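Local coordinates for avidin-related protein 2 (PDB 1WBI) that binds biotin, as a tetramer of eight-stranded beta-barrels like other members of the avidin family, at residues 69-72 against 73-76. Sequence-based numbering, arbitrary orientation. Where two conformers were deposited one is given.
Sequences VHWN and FSES. With BTN (biotin), chain I; SO4 (sulfate ion), chain T.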
loop_
_atom_site.group_PDB
_atom_site.type_symbol
_atom_site.label_atom_id
_atom_site.label_comp_id
_atom_site.label_asym_id
_atom_site.label_seq_id
_atom_site.Cartn_x
_atom_site.Cartn_y
_atom_site.Cartn_z
ATOM N N VAL A 69 1.702 -9.887 -13.144
ATOM C CA VAL A 69 2.876 -10.622 -13.623
ATOM C C VAL A 69 3.065 -11.892 -12.821
ATOM O O VAL A 69 3.218 -11.881 -11.608
ATOM C CB VAL A 69 4.146 -9.764 -13.511
ATOM C CG1 VAL A 69 5.360 -10.491 -14.094
ATOM C CG2 VAL A 69 3.963 -8.411 -14.129
ATOM N N HIS A 70 3.104 -13.004 -13.534
ATOM C CA HIS A 70 3.380 -14.339 -12.959
ATOM C C HIS A 70 4.859 -14.599 -13.139
ATOM O O HIS A 70 5.300 -14.868 -14.262
ATOM C CB HIS A 70 2.529 -15.416 -13.696
ATOM C CG HIS A 70 2.970 -16.828 -13.443
ATOM N ND1 HIS A 70 4.150 -17.351 -13.938
ATOM C CD2 HIS A 70 2.387 -17.821 -12.725
ATOM C CE1 HIS A 70 4.258 -18.611 -13.548
ATOM N NE2 HIS A 70 3.194 -18.932 -12.835
ATOM N N TRP A 71 5.617 -14.447 -12.065
ATOM C CA TRP A 71 7.073 -14.578 -12.161
ATOM C C TRP A 71 7.415 -16.034 -12.466
ATOM O O TRP A 71 7.006 -16.942 -11.757
ATOM C CB TRP A 71 7.747 -14.083 -10.898
ATOM C CG TRP A 71 7.424 -12.627 -10.643
ATOM C CD1 TRP A 71 6.637 -12.118 -9.645
ATOM C CD2 TRP A 71 7.797 -11.512 -11.450
ATOM N NE1 TRP A 71 6.538 -10.771 -9.747
ATOM C CE2 TRP A 71 7.241 -10.357 -10.857
ATOM C CE3 TRP A 71 8.608 -11.353 -12.586
ATOM C CZ2 TRP A 71 7.439 -9.096 -11.369
ATOM C CZ3 TRP A 71 8.795 -10.103 -13.106
ATOM C CH2 TRP A 71 8.213 -8.973 -12.496
ATOM N N ASN A 72 8.213 -16.246 -13.522
ATOM C CA ASN A 72 8.528 -17.628 -13.960
ATOM C C ASN A 72 9.737 -18.205 -13.261
ATOM O O ASN A 72 10.105 -19.359 -13.525
ATOM C CB ASN A 72 8.775 -17.672 -15.480
ATOM C CG ASN A 72 7.551 -17.836 -16.274
ATOM O OD1 ASN A 72 6.412 -17.844 -15.758
ATOM N ND2 ASN A 72 7.725 -17.872 -17.596
ATOM N N PHE A 73 10.346 -17.464 -12.351
ATOM C CA PHE A 73 11.575 -17.867 -11.666
ATOM C C PHE A 73 11.464 -17.881 -10.124
ATOM O O PHE A 73 12.448 -18.056 -9.423
ATOM C CB PHE A 73 12.732 -17.001 -12.129
ATOM C CG PHE A 73 12.521 -15.523 -11.877
ATOM C CD1 PHE A 73 12.956 -14.952 -10.703
ATOM C CD2 PHE A 73 11.926 -14.716 -12.853
ATOM C CE1 PHE A 73 12.746 -13.603 -10.467
ATOM C CE2 PHE A 73 11.765 -13.385 -12.612
ATOM C CZ PHE A 73 12.172 -12.845 -11.427
ATOM N N SER A 74 10.257 -17.588 -9.598
ATOM C CA SER A 74 10.005 -17.656 -8.180
ATOM C C SER A 74 8.546 -18.010 -8.001
ATOM O O SER A 74 7.798 -18.093 -8.984
ATOM C CB SER A 74 10.302 -16.330 -7.491
ATOM O OG SER A 74 9.334 -15.338 -7.818
ATOM N N GLU A 75 8.162 -18.157 -6.737
ATOM C CA GLU A 75 6.746 -18.381 -6.394
ATOM C C GLU A 75 5.884 -17.140 -6.223
ATOM O O GLU A 75 4.672 -17.238 -5.919
ATOM C CB GLU A 75 6.658 -19.235 -5.156
ATOM C CG GLU A 75 7.166 -20.670 -5.419
ATOM C CD GLU A 75 6.383 -21.434 -6.487
ATOM O OE1 GLU A 75 5.170 -21.216 -6.764
ATOM O OE2 GLU A 75 7.043 -22.303 -7.106
ATOM N N SER A 76 6.478 -16.000 -6.470
ATOM C CA SER A 76 5.839 -14.686 -6.307
ATOM C C SER A 76 4.894 -14.309 -7.462
ATOM O O SER A 76 5.019 -14.822 -8.586
ATOM C CB SER A 76 6.951 -13.608 -6.222
ATOM O OG SER A 76 6.485 -12.260 -6.065
HETATM C C11 BTN I . 10.847 -11.826 -7.542
HETATM O O11 BTN I . 10.762 -13.030 -7.150
HETATM O O12 BTN I . 11.546 -11.016 -6.871
HETATM C C10 BTN I . 10.096 -11.462 -8.781
HETATM C C9 BTN I . 10.456 -10.110 -9.345
HETATM C C8 BTN I . 9.760 -8.944 -8.610
HETATM C C7 BTN I . 10.100 -7.619 -9.305
HETATM C C2 BTN I . 9.373 -6.358 -8.740
HETATM S S1 BTN I . 7.697 -6.226 -9.206
HETATM C C6 BTN I . 7.662 -4.551 -8.540
HETATM C C5 BTN I . 8.998 -3.928 -8.915
HETATM N N1 BTN I . 8.926 -3.299 -10.198
HETATM C C3 BTN I . 9.754 -3.920 -11.041
HETATM O O3 BTN I . 9.902 -3.537 -12.311
HETATM N N2 BTN I . 10.340 -4.940 -10.507
HETATM C C4 BTN I . 10.032 -5.037 -9.109
HETATM S S SO4 T . 3.948 -22.502 -11.960
HETATM O O1 SO4 T . 3.346 -23.774 -11.605
HETATM O O2 SO4 T . 4.698 -21.920 -10.832
HETATM O O3 SO4 T . 4.861 -22.563 -13.128
HETATM O O4 SO4 T . 2.837 -21.562 -12.259
#
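Trp71, Phe73 and Ser74 line the mouth of the biotin pocket, on the loop that joins strands 64-70 and 77-86 of the avidin beta-barrel. The valeryl tail of biotin runs over one face of the Trp71 indole, with C9 3.5 Å above its plane. Val69 CG1 packs on the opposite face, offset toward the rim. Trp71 CG lies anti to the carbonyl carbon (chi1 -60°), which turns one face of the indole to the ligand. Trp71 NE1 is hydrogen-bonded to Ser78 OG, and this helps hold the ring in its rotation. Ser76 O meets the edge of the indole, 3.3 Å from Trp71 CD1.

Phe73 lies beside Trp71 and points the same way. The two rings meet obliquely, with Phe73 CE2 3.8 Å from Trp71 CE3. Phe73 CZ also touches biotin C10 at 3.6 Å. An alanine in place of Trp71 would probably open a gap between Val69 and the biotin tail and leave Phe73 without its aromatic neighbour.

On the outer side, His70 NE2 donates to O4 of a sulfate, probably from the crystallisation liquor, at 2.7 Å, and the His70 ring stacks on His57 of the second subunit. Ser74 forms an ST turn: its OG accepts from Ser76 N at 3.2 Å. The same hydroxyl donates to the biotin carboxylate, with Ser74 OG 2.8 Å from biotin O11.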